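Local atomic coordinates of restriction endonuclease R.BpuJI (Bacillus pumilus, PDB entry 2VLA), a protein that recognises and binds a specific DNA sequence through this N-terminal domain and, as a whole restriction enzyme, probably cleaves the DNA. Residues V125-V129 and A255-F260. Sequence-based numbering, arbitrary orientation. Where two conformers were deposited one is given.
Sequences VIEKV and AYKYDF
V129 sits between the side chains of Y256 and F260. V129 CG1, anti to the backbone N (chi1 163°), packs against Y256 CE2 at 3.6 Å. CG2 of V129 meets CE2 of F260 obliquely at 3.9 Å, touches CB of A255 and also lies over one face of the Y256 ring, toward its rim. One turn back on the helix, V125 lays CG1 over a face of the F260 ring. This is a CH-pi contact, with V125 CG1 4.2 Å from the centroid of the F260 ring. F269 of helix 263-278 packs on this buried part, touching V125 and A255 and meeting the F260 ring edge-to-face. The outer side is looser. There, exposed I126 runs past F260 in the opposite direction, with its CG1 4.0 Å from F260 CB. At the Y256 end, V129 O lies near the ring plane, 3.5 Å from Y256 CE2. The Y256 hydroxyl hydrogen-bonds to I133 O, just beyond the helix. No hydrogen bond joins the two segments. The contact is apolar packing of helix 122-130 against the loop before helix 263-278, with its short 3-10 segment 255-257, within the largely helical DNA-recognition domain.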
loop_
_atom_site.group_PDB
_atom_site.type_symbol
_atom_site.label_atom_id
_atom_site.label_comp_id
_atom_site.label_asym_id
_atom_site.label_seq_id
_atom_site.Cartn_x
_atom_site.Cartn_y
_atom_site.Cartn_z
ATOM N N VAL A 125 8.583 -10.547 5.096
ATOM C CA VAL A 125 7.338 -11.249 5.438
ATOM C C VAL A 125 7.458 -11.970 6.785
ATOM O O VAL A 125 6.630 -11.795 7.663
ATOM C CB VAL A 125 6.950 -12.296 4.350
ATOM C CG1 VAL A 125 5.716 -13.106 4.805
ATOM C CG2 VAL A 125 6.697 -11.627 3.001
ATOM N N ILE A 126 8.524 -12.738 6.941
ATOM C CA ILE A 126 8.770 -13.475 8.158
ATOM C C ILE A 126 8.889 -12.531 9.365
ATOM O O ILE A 126 8.399 -12.826 10.425
ATOM C CB ILE A 126 10.043 -14.356 8.008
ATOM C CG1 ILE A 126 9.760 -15.502 7.030
ATOM C CG2 ILE A 126 10.516 -14.885 9.355
ATOM C CD1 ILE A 126 10.983 -16.310 6.625
ATOM N N GLU A 127 9.527 -11.381 9.173
ATOM C CA GLU A 127 9.620 -10.381 10.243
ATOM C C GLU A 127 8.223 -9.886 10.661
ATOM O O GLU A 127 7.917 -9.791 11.846
ATOM C CB GLU A 127 10.487 -9.198 9.807
ATOM C CG GLU A 127 11.992 -9.489 9.796
ATOM C CD GLU A 127 12.812 -8.338 9.233
ATOM O OE1 GLU A 127 12.282 -7.214 9.152
ATOM O OE2 GLU A 127 13.993 -8.563 8.882
ATOM N N LYS A 128 7.383 -9.576 9.681
ATOM C CA LYS A 128 6.079 -9.012 9.967
ATOM C C LYS A 128 5.162 -10.057 10.603
ATOM O O LYS A 128 4.475 -9.777 11.567
ATOM C CB LYS A 128 5.465 -8.416 8.699
ATOM C CG LYS A 128 6.194 -7.169 8.254
ATOM C CD LYS A 128 5.648 -6.571 6.974
ATOM C CE LYS A 128 6.558 -5.433 6.491
ATOM N NZ LYS A 128 6.106 -4.829 5.230
ATOM N N VAL A 129 5.220 -11.274 10.097
ATOM C CA VAL A 129 4.493 -12.375 10.702
ATOM C C VAL A 129 5.018 -12.646 12.130
ATOM O O VAL A 129 4.223 -12.873 13.078
ATOM C CB VAL A 129 4.595 -13.639 9.835
ATOM C CG1 VAL A 129 4.202 -14.874 10.625
ATOM C CG2 VAL A 129 3.728 -13.488 8.571
ATOM N N ALA A 255 -2.042 -14.543 6.189
ATOM C CA ALA A 255 -0.635 -14.915 6.023
ATOM C C ALA A 255 -0.213 -15.987 7.026
ATOM O O ALA A 255 0.837 -16.618 6.886
ATOM C CB ALA A 255 0.239 -13.673 6.180
ATOM N N TYR A 256 -1.028 -16.180 8.037
ATOM C CA TYR A 256 -0.650 -17.000 9.187
ATOM C C TYR A 256 -0.984 -18.489 8.988
ATOM O O TYR A 256 -0.711 -19.305 9.851
ATOM C CB TYR A 256 -1.292 -16.434 10.454
ATOM C CG TYR A 256 -0.669 -15.124 10.866
ATOM C CD1 TYR A 256 -1.100 -13.912 10.306
ATOM C CD2 TYR A 256 0.424 -15.096 11.697
ATOM C CE1 TYR A 256 -0.498 -12.708 10.628
ATOM C CE2 TYR A 256 1.054 -13.890 12.020
ATOM C CZ TYR A 256 0.575 -12.689 11.473
ATOM O OH TYR A 256 1.205 -11.507 11.774
ATOM N N LYS A 257 -1.524 -18.839 7.829
ATOM C CA LYS A 257 -1.806 -20.244 7.529
ATOM C C LYS A 257 -0.710 -20.861 6.657
ATOM O O LYS A 257 -0.848 -21.980 6.181
ATOM C CB LYS A 257 -3.154 -20.376 6.837
ATOM C CG LYS A 257 -3.154 -19.914 5.399
ATOM C CD LYS A 257 -4.516 -20.090 4.767
ATOM C CE LYS A 257 -4.515 -19.644 3.310
ATOM N NZ LYS A 257 -5.882 -19.693 2.696
ATOM N N TYR A 258 0.356 -20.105 6.416
ATOM C CA TYR A 258 1.473 -20.599 5.654
ATOM C C TYR A 258 2.663 -20.905 6.551
ATOM O O TYR A 258 2.934 -20.186 7.508
ATOM C CB TYR A 258 1.868 -19.569 4.579
ATOM C CG TYR A 258 0.771 -19.301 3.574
ATOM C CD1 TYR A 258 -0.201 -18.336 3.816
ATOM C CD2 TYR A 258 0.695 -20.023 2.384
ATOM C CE1 TYR A 258 -1.219 -18.115 2.918
ATOM C CE2 TYR A 258 -0.299 -19.794 1.478
ATOM C CZ TYR A 258 -1.273 -18.848 1.751
ATOM O OH TYR A 258 -2.287 -18.603 0.822
ATOM N N ASP A 259 3.345 -22.008 6.254
ATOM C CA ASP A 259 4.580 -22.366 6.938
ATOM C C ASP A 259 5.769 -21.877 6.114
ATOM O O ASP A 259 6.050 -22.410 5.055
ATOM C CB ASP A 259 4.645 -23.894 7.118
ATOM C CG ASP A 259 5.922 -24.357 7.796
ATOM O OD1 ASP A 259 6.766 -23.504 8.166
ATOM O OD2 ASP A 259 6.084 -25.583 7.960
ATOM N N PHE A 260 6.442 -20.835 6.595
ATOM C CA PHE A 260 7.464 -20.165 5.783
ATOM C C PHE A 260 8.814 -20.855 5.854
ATOM O O PHE A 260 9.815 -20.339 5.336
ATOM C CB PHE A 260 7.588 -18.694 6.176
ATOM C CG PHE A 260 6.381 -17.890 5.838
ATOM C CD1 PHE A 260 6.016 -17.690 4.514
ATOM C CD2 PHE A 260 5.578 -17.382 6.825
ATOM C CE1 PHE A 260 4.885 -16.985 4.201
ATOM C CE2 PHE A 260 4.439 -16.683 6.512
ATOM C CZ PHE A 260 4.094 -16.485 5.198
#